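Local coordinates for protein bacteriophage virulence determinant (Salmonella enterica subsp. enterica serovar Typhimurium str. 14028S, PDB 6GGR) that is probably a zinc metalloprotease of the PipA family, delivered into host cells, where it cleaves NF-kappaB transcription factors, at residues G112-T120 against Q167-Q176; L49-P58 against R130-D138. All coordinates share one frame; numbering follows the deposited sequence.

Contact 1: G112-T120 against Q167-Q176. Unlike the reference sequence in segment 167-176: Q167 (reference Glu).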
loop_
_atom_site.group_PDB
_atom_site.type_symbol
_atom_site.label_atom_id
_atom_site.label_comp_id
_atom_site.label_asym_id
_atom_site.label_seq_id
_atom_site.Cartn_x
_atom_site.Cartn_y
_atom_site.Cartn_z
ATOM N N GLY B 112 -4.404 6.373 -12.207
ATOM C CA GLY B 112 -3.420 5.396 -12.615
ATOM C C GLY B 112 -2.304 5.164 -11.622
ATOM O O GLY B 112 -1.358 4.435 -11.941
ATOM N N GLU B 113 -2.383 5.752 -10.435
ATOM C CA GLU B 113 -1.363 5.598 -9.409
ATOM C C GLU B 113 -1.843 4.641 -8.323
ATOM O O GLU B 113 -3.027 4.304 -8.226
ATOM C CB GLU B 113 -1.004 6.959 -8.806
ATOM C CG GLU B 113 -0.574 7.991 -9.837
ATOM C CD GLU B 113 0.691 7.589 -10.567
ATOM O OE1 GLU B 113 1.554 6.931 -9.947
ATOM O OE2 GLU B 113 0.821 7.925 -11.762
ATOM N N ASN B 114 -0.897 4.203 -7.497
ATOM C CA ASN B 114 -1.219 3.292 -6.408
ATOM C C ASN B 114 -2.288 3.906 -5.511
ATOM O O ASN B 114 -2.258 5.102 -5.211
ATOM C CB ASN B 114 0.039 2.974 -5.596
ATOM C CG ASN B 114 -0.139 1.771 -4.692
ATOM O OD1 ASN B 114 -0.337 0.652 -5.163
ATOM N ND2 ASN B 114 -0.055 1.993 -3.385
ATOM N N PHE B 115 -3.243 3.080 -5.093
ATOM C CA PHE B 115 -4.338 3.549 -4.252
ATOM C C PHE B 115 -3.809 4.260 -3.012
ATOM O O PHE B 115 -3.029 3.692 -2.244
ATOM C CB PHE B 115 -5.224 2.367 -3.848
ATOM C CG PHE B 115 -6.164 1.915 -4.930
ATOM C CD1 PHE B 115 -7.231 2.711 -5.317
ATOM C CD2 PHE B 115 -5.993 0.690 -5.548
ATOM C CE1 PHE B 115 -8.100 2.294 -6.309
ATOM C CE2 PHE B 115 -6.866 0.269 -6.539
ATOM C CZ PHE B 115 -7.915 1.073 -6.919
ATOM N N GLY B 116 -4.242 5.498 -2.812
ATOM C CA GLY B 116 -3.823 6.247 -1.646
ATOM C C GLY B 116 -4.432 7.632 -1.647
ATOM O O GLY B 116 -4.946 8.113 -2.664
ATOM N N THR B 117 -4.372 8.264 -0.477
ATOM C CA THR B 117 -4.844 9.631 -0.315
ATOM C C THR B 117 -4.030 10.294 0.782
ATOM O O THR B 117 -3.677 9.652 1.774
ATOM C CB THR B 117 -6.335 9.697 0.047
ATOM O OG1 THR B 117 -6.533 9.174 1.366
ATOM C CG2 THR B 117 -7.173 8.902 -0.932
ATOM N N THR B 118 -3.748 11.580 0.601
ATOM C CA THR B 118 -2.934 12.334 1.546
ATOM C C THR B 118 -3.793 12.778 2.724
ATOM O O THR B 118 -4.739 13.553 2.550
ATOM C CB THR B 118 -2.310 13.543 0.856
ATOM O OG1 THR B 118 -3.346 14.371 0.315
ATOM C CG2 THR B 118 -1.387 13.102 -0.268
ATOM N N VAL B 119 -3.455 12.302 3.923
ATOM C CA VAL B 119 -4.222 12.573 5.132
ATOM C C VAL B 119 -3.383 13.308 6.171
ATOM O O VAL B 119 -3.796 14.344 6.701
ATOM C CB VAL B 119 -4.810 11.271 5.725
ATOM C CG1 VAL B 119 -5.479 11.531 7.075
ATOM C CG2 VAL B 119 -5.807 10.655 4.749
ATOM N N THR B 120 -2.202 12.783 6.481
ATOM C CA THR B 120 -1.342 13.394 7.489
ATOM C C THR B 120 -0.799 14.739 7.011
ATOM O O THR B 120 -0.167 14.829 5.959
ATOM C CB THR B 120 -0.164 12.471 7.858
ATOM O OG1 THR B 120 0.456 11.974 6.665
ATOM C CG2 THR B 120 -0.643 11.303 8.709
ATOM N N GLN B 167 -10.570 4.823 -0.404
ATOM C CA GLN B 167 -9.739 6.013 -0.562
ATOM C C GLN B 167 -10.563 7.282 -0.401
ATOM O O GLN B 167 -10.093 8.263 0.188
ATOM C CB GLN B 167 -9.047 6.001 -1.925
ATOM C CG GLN B 167 -8.122 4.821 -2.153
ATOM C CD GLN B 167 -7.069 4.674 -1.073
ATOM O OE1 GLN B 167 -6.682 5.646 -0.426
ATOM N NE2 GLN B 167 -6.607 3.452 -0.869
ATOM N N VAL B 168 -11.790 7.289 -0.920
ATOM C CA VAL B 168 -12.646 8.462 -0.773
ATOM C C VAL B 168 -12.988 8.687 0.693
ATOM O O VAL B 168 -13.016 9.827 1.171
ATOM C CB VAL B 168 -13.910 8.311 -1.639
ATOM C CG1 VAL B 168 -14.951 9.386 -1.299
ATOM C CG2 VAL B 168 -13.544 8.390 -3.115
ATOM N N VAL B 169 -13.247 7.608 1.434
ATOM C CA VAL B 169 -13.567 7.759 2.851
ATOM C C VAL B 169 -12.417 8.439 3.582
ATOM O O VAL B 169 -12.635 9.272 4.472
ATOM C CB VAL B 169 -13.914 6.394 3.473
ATOM C CG1 VAL B 169 -13.853 6.451 5.001
ATOM C CG2 VAL B 169 -15.304 5.961 3.028
ATOM N N HIS B 170 -11.177 8.094 3.224
ATOM C CA HIS B 170 -10.025 8.791 3.783
ATOM C C HIS B 170 -10.145 10.291 3.553
ATOM O O HIS B 170 -9.925 11.095 4.464
ATOM C CB HIS B 170 -8.729 8.269 3.158
ATOM C CG HIS B 170 -8.163 7.055 3.830
ATOM N ND1 HIS B 170 -7.715 7.064 5.134
ATOM C CD2 HIS B 170 -7.941 5.801 3.367
ATOM C CE1 HIS B 170 -7.260 5.865 5.451
ATOM N NE2 HIS B 170 -7.386 5.080 4.396
ATOM N N ALA B 171 -10.509 10.682 2.329
ATOM C CA ALA B 171 -10.509 12.088 1.946
ATOM C C ALA B 171 -11.676 12.863 2.544
ATOM O O ALA B 171 -11.574 14.082 2.720
ATOM C CB ALA B 171 -10.535 12.207 0.425
ATOM N N LEU B 172 -12.785 12.194 2.865
ATOM C CA LEU B 172 -13.940 12.878 3.436
ATOM C C LEU B 172 -13.901 12.947 4.956
ATOM O O LEU B 172 -14.576 13.805 5.539
ATOM C CB LEU B 172 -15.235 12.187 2.998
ATOM C CG LEU B 172 -15.451 12.070 1.488
ATOM C CD1 LEU B 172 -16.640 11.170 1.198
ATOM C CD2 LEU B 172 -15.644 13.447 0.863
ATOM N N THR B 173 -13.121 12.082 5.610
ATOM C CA THR B 173 -13.027 12.067 7.064
ATOM C C THR B 173 -11.662 12.480 7.595
ATOM O O THR B 173 -11.552 12.775 8.789
ATOM C CB THR B 173 -13.350 10.669 7.610
ATOM O OG1 THR B 173 -12.361 9.734 7.162
ATOM C CG2 THR B 173 -14.719 10.212 7.148
ATOM N N HIS B 174 -10.631 12.507 6.750
ATOM C CA HIS B 174 -9.264 12.824 7.159
ATOM C C HIS B 174 -8.753 11.876 8.236
ATOM O O HIS B 174 -7.848 12.228 8.996
ATOM C CB HIS B 174 -9.142 14.274 7.646
ATOM C CG HIS B 174 -9.514 15.293 6.614
ATOM N ND1 HIS B 174 -8.848 15.414 5.414
ATOM C CD2 HIS B 174 -10.493 16.229 6.598
ATOM C CE1 HIS B 174 -9.398 16.384 4.704
ATOM N NE2 HIS B 174 -10.397 16.895 5.400
ATOM N N LEU B 175 -9.310 10.672 8.311
ATOM C CA LEU B 175 -8.911 9.687 9.305
ATOM C C LEU B 175 -7.992 8.640 8.687
ATOM O O LEU B 175 -7.999 8.404 7.476
ATOM C CB LEU B 175 -10.139 9.007 9.915
ATOM C CG LEU B 175 -11.186 9.930 10.547
ATOM C CD1 LEU B 175 -12.296 9.111 11.188
ATOM C CD2 LEU B 175 -10.561 10.872 11.568
ATOM N N GLN B 176 -7.257 7.958 9.547
ATOM C CA GLN B 176 -6.319 6.922 9.150
ATOM C C GLN B 176 -6.826 5.547 9.511
ATOM O O GLN B 176 -7.734 5.372 10.263
ATOM C CB GLN B 176 -4.897 7.122 9.760
ATOM C CG GLN B 176 -4.241 8.478 9.509
ATOM C CD GLN B 176 -2.760 8.529 10.026
ATOM O OE1 GLN B 176 -2.510 8.218 11.184
ATOM N NE2 GLN B 176 -1.799 8.861 9.169
#
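Q167, in the second half of helix 160-173, points its side chain at strand 116-117 and is met there by F115, G116 and T117. Its CB lies 3.6 Å from CG2 of T117. One bond further, CG comes within 3.9 Å of CD1 of F115, and the chain bends at chi2, which carries CD to 3.4 Å from the backbone N of G116. The terminal amide therefore lies against the backbone of G116, its plane only 18° from that of the F115 ring; which end carries the oxygen is uncertain.

One turn later H170 meets the other branch of T117, the hydroxyl. This group sits close to the histidine stem, OG1 to CB of H170 at 3.0 Å, and is buried with no hydrogen-bonding partner in the model. V119 packs where the helix ends: its CG1, anti to the backbone N (chi1 174°), presses on the carbonyl of H174, 3.1 Å from the O, while CG2 rests obliquely on the H170 ring, 4.1 Å from ND1. H174 has positive phi and breaks the helix, turning the chain so that L175 O can accept from ND1 of H170. That bond is 2.7 Å long and lies close to the ring plane. In this metal-free chain D177 OD2 bonds to NE2, so both ring nitrogens are held and the rotation of the ring is fixed.

T117 also makes backbone hydrogen bonds to the chain of another protein. H166, H170 and D177 are the zinc ligands. An outer strand running past a helix that carries HExxH, with glutamine here in place of the glutamate of the reference sequence, is consistent with the active site of a zincin metalloprotease, where an edge strand lies beside the HExxH helix.

Contact 2: L49-P58 against R130-D138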
loop_
_atom_site.group_PDB
_atom_site.type_symbol
_atom_site.label_atom_id
_atom_site.label_comp_id
_atom_site.label_asym_id
_atom_site.label_seq_id
_atom_site.Cartn_x
_atom_site.Cartn_y
_atom_site.Cartn_z
ATOM N N LEU B 49 -15.515 16.857 -5.463
ATOM C CA LEU B 49 -14.385 16.191 -4.824
ATOM C C LEU B 49 -13.069 16.441 -5.555
ATOM O O LEU B 49 -12.026 16.577 -4.907
ATOM C CB LEU B 49 -14.647 14.685 -4.736
ATOM C CG LEU B 49 -13.605 13.835 -4.000
ATOM C CD1 LEU B 49 -13.735 13.989 -2.494
ATOM C CD2 LEU B 49 -13.718 12.374 -4.402
ATOM N N ILE B 50 -13.096 16.514 -6.884
ATOM C CA ILE B 50 -11.887 16.535 -7.706
ATOM C C ILE B 50 -11.779 17.879 -8.411
ATOM O O ILE B 50 -12.740 18.340 -9.039
ATOM C CB ILE B 50 -11.892 15.385 -8.729
ATOM C CG1 ILE B 50 -12.118 14.039 -8.030
ATOM C CG2 ILE B 50 -10.597 15.371 -9.529
ATOM C CD1 ILE B 50 -11.151 13.740 -6.896
ATOM N N SER B 51 -10.600 18.497 -8.325
ATOM C CA SER B 51 -10.317 19.723 -9.064
ATOM C C SER B 51 -9.675 19.428 -10.414
ATOM O O SER B 51 -10.125 19.937 -11.445
ATOM C CB SER B 51 -9.399 20.640 -8.252
ATOM O OG SER B 51 -8.104 20.080 -8.124
ATOM N N GLY B 52 -8.617 18.623 -10.418
ATOM C CA GLY B 52 -7.954 18.238 -11.637
ATOM C C GLY B 52 -6.968 17.113 -11.409
ATOM O O GLY B 52 -6.836 16.586 -10.299
ATOM N N PRO B 53 -6.260 16.715 -12.464
ATOM C CA PRO B 53 -5.237 15.674 -12.311
ATOM C C PRO B 53 -4.066 16.164 -11.475
ATOM O O PRO B 53 -3.769 17.360 -11.416
ATOM C CB PRO B 53 -4.799 15.375 -13.750
ATOM C CG PRO B 53 -5.745 16.104 -14.650
ATOM C CD PRO B 53 -6.390 17.184 -13.853
ATOM N N GLY B 54 -3.392 15.214 -10.831
ATOM C CA GLY B 54 -2.238 15.521 -10.006
ATOM C C GLY B 54 -1.851 14.367 -9.103
ATOM O O GLY B 54 -2.689 13.850 -8.357
ATOM N N GLY B 55 -0.582 13.962 -9.152
ATOM C CA GLY B 55 -0.128 12.772 -8.469
ATOM C C GLY B 55 0.503 13.055 -7.116
ATOM O O GLY B 55 0.741 14.195 -6.728
ATOM N N MET B 56 0.772 11.965 -6.395
ATOM C CA MET B 56 1.464 12.064 -5.115
ATOM C C MET B 56 2.770 12.834 -5.241
ATOM O O MET B 56 3.168 13.544 -4.309
ATOM C CB MET B 56 1.739 10.664 -4.569
ATOM C CG MET B 56 0.498 9.893 -4.196
ATOM S SD MET B 56 -0.241 10.533 -2.690
ATOM C CE MET B 56 -1.755 9.577 -2.622
ATOM N N ASP B 57 3.457 12.699 -6.375
ATOM C CA ASP B 57 4.717 13.391 -6.592
ATOM C C ASP B 57 4.473 14.624 -7.448
ATOM O O ASP B 57 3.998 14.484 -8.585
ATOM C CB ASP B 57 5.721 12.470 -7.271
ATOM C CG ASP B 57 7.110 13.072 -7.338
ATOM O OD1 ASP B 57 7.268 14.253 -6.959
ATOM O OD2 ASP B 57 8.046 12.363 -7.761
ATOM N N PRO B 58 4.761 15.836 -6.960
ATOM C CA PRO B 58 4.606 17.021 -7.826
ATOM C C PRO B 58 5.339 16.899 -9.152
ATOM O O PRO B 58 4.760 17.184 -10.209
ATOM C CB PRO B 58 5.170 18.155 -6.959
ATOM C CG PRO B 58 5.006 17.691 -5.562
ATOM C CD PRO B 58 5.170 16.200 -5.593
ATOM N N ARG B 130 -0.934 20.274 -0.212
ATOM C CA ARG B 130 -1.342 19.570 -1.424
ATOM C C ARG B 130 -2.113 18.292 -1.080
ATOM O O ARG B 130 -1.631 17.446 -0.326
ATOM C CB ARG B 130 -0.118 19.251 -2.280
ATOM C CG ARG B 130 -0.393 19.180 -3.778
ATOM C CD ARG B 130 0.915 19.124 -4.576
ATOM N NE ARG B 130 0.688 18.936 -6.011
ATOM C CZ ARG B 130 0.685 17.761 -6.634
ATOM N NH1 ARG B 130 0.897 16.637 -5.965
ATOM N NH2 ARG B 130 0.468 17.706 -7.936
ATOM N N LYS B 131 -3.317 18.172 -1.633
ATOM C CA LYS B 131 -4.233 17.076 -1.344
ATOM C C LYS B 131 -4.396 16.221 -2.596
ATOM O O LYS B 131 -4.718 16.744 -3.667
ATOM C CB LYS B 131 -5.597 17.618 -0.891
ATOM C CG LYS B 131 -5.598 18.288 0.486
ATOM C CD LYS B 131 -6.729 19.321 0.639
ATOM C CE LYS B 131 -7.921 18.788 1.430
ATOM N NZ LYS B 131 -8.937 19.855 1.682
ATOM N N VAL B 132 -4.181 14.911 -2.461
ATOM C CA VAL B 132 -4.229 13.993 -3.593
ATOM C C VAL B 132 -5.067 12.774 -3.238
ATOM O O VAL B 132 -5.023 12.282 -2.106
ATOM C CB VAL B 132 -2.819 13.550 -4.024
ATOM C CG1 VAL B 132 -2.906 12.497 -5.129
ATOM C CG2 VAL B 132 -2.000 14.751 -4.481
ATOM N N ILE B 133 -5.813 12.278 -4.223
ATOM C CA ILE B 133 -6.514 11.002 -4.148
ATOM C C ILE B 133 -6.006 10.164 -5.313
ATOM O O ILE B 133 -6.258 10.498 -6.478
ATOM C CB ILE B 133 -8.039 11.176 -4.211
ATOM C CG1 ILE B 133 -8.560 11.777 -2.906
ATOM C CG2 ILE B 133 -8.736 9.843 -4.479
ATOM C CD1 ILE B 133 -9.954 12.361 -3.016
ATOM N N ALA B 134 -5.292 9.082 -5.008
ATOM C CA ALA B 134 -4.696 8.227 -6.026
ATOM C C ALA B 134 -5.600 7.025 -6.271
ATOM O O ALA B 134 -5.896 6.265 -5.341
ATOM C CB ALA B 134 -3.296 7.775 -5.610
ATOM N N LEU B 135 -6.025 6.851 -7.521
ATOM C CA LEU B 135 -6.891 5.747 -7.905
ATOM C C LEU B 135 -6.400 5.159 -9.218
ATOM O O LEU B 135 -5.790 5.853 -10.035
ATOM C CB LEU B 135 -8.349 6.201 -8.056
ATOM C CG LEU B 135 -8.964 6.918 -6.852
ATOM C CD1 LEU B 135 -10.289 7.556 -7.235
ATOM C CD2 LEU B 135 -9.153 5.963 -5.682
ATOM N N ASN B 136 -6.675 3.869 -9.417
ATOM C CA ASN B 136 -6.327 3.194 -10.659
ATOM C C ASN B 136 -7.354 2.105 -10.928
ATOM O O ASN B 136 -8.114 1.706 -10.043
ATOM C CB ASN B 136 -4.921 2.591 -10.606
ATOM C CG ASN B 136 -4.817 1.447 -9.614
ATOM O OD1 ASN B 136 -5.283 0.338 -9.875
ATOM N ND2 ASN B 136 -4.206 1.714 -8.464
ATOM N N LEU B 137 -7.358 1.621 -12.170
ATOM C CA LEU B 137 -8.268 0.569 -12.606
ATOM C C LEU B 137 -7.544 -0.760 -12.799
ATOM O O LEU B 137 -7.969 -1.595 -13.601
ATOM C CB LEU B 137 -8.977 0.987 -13.892
ATOM C CG LEU B 137 -9.866 2.224 -13.749
ATOM C CD1 LEU B 137 -10.110 2.875 -15.101
ATOM C CD2 LEU B 137 -11.185 1.859 -13.084
ATOM N N ASP B 138 -6.448 -0.968 -12.064
ATOM C CA ASP B 138 -5.705 -2.218 -12.167
ATOM C C ASP B 138 -6.427 -3.376 -11.489
ATOM O O ASP B 138 -6.096 -4.536 -11.757
ATOM C CB ASP B 138 -4.307 -2.050 -11.567
ATOM C CG ASP B 138 -3.544 -0.888 -12.181
ATOM O OD1 ASP B 138 -3.905 -0.460 -13.298
ATOM O OD2 ASP B 138 -2.580 -0.406 -11.548
#
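The middle strand of a three-stranded mixed sheet, 132-135, is flanked by the chain running from the end of helix 45-49 round a corner at G52, and its residues V132, I133 and A134 touch that chain on both faces. V132 and A134 direct their side chains to one face, where M56 lies. The CB of M56 points away from the strand, but the bend at chi2 (-73°) folds the thioether back, placing CE 3.8 Å from CB of A134 and 4.0 Å from CG1 of V132. The two V132 methyls also rest on the glycine backbone, CG1 at 3.5 Å from G54 O and CG2 at 3.6 Å from G55 O. T118 packs on M56 as well, as does an aromatic side chain of the other protein chain.

I133 reaches to the other face, its CD1 4.0 Å from CD2 of L49 and 4.3 Å from CD1 of I50. L49 crosses it at about a right angle, and A171 of helix 160-173 touches the same isoleucine.

Two residues before the strand, R130 reaches the loop at G55 with a chain extended from CG to NE. NH1 donates to G55 O at 2.6 Å, nearly straight (161°) and close to the guanidinium plane, while P58 lies over one face of the group, its CA offset toward the rim.

No backbone hydrogen bond joins the two segments: apolar contacts on both faces of the strand are joined by one hydrogen bond from R130. The arginine, at the exposed end, adds a directional tie that satisfies a buried carbonyl and probably fixes the path of the loop there.

In the fold
Strands 116-117 and 132-135 are antiparallel neighbours in one sheet, so the two contacts meet directly: N of A134 lies 2.6 Å from O of G116, a probable hydrogen bond, and T118 OG1 bonds to N of V132. Contact 1 is partly buried and nearer the centre of the chain; it joins the outer strand to the zinc-site helix. Contact 2 is buried more thoroughly but lies further out, and holds the middle strand to the 49-58 loop. Both reach the other protein chain, contact 1 with more of its residues. Contact 1 mixes methyls with polar groups of the metal site, whereas contact 2 joins aliphatic and thioether packing to a single arginine-to-carbonyl hydrogen bond at its exposed margin.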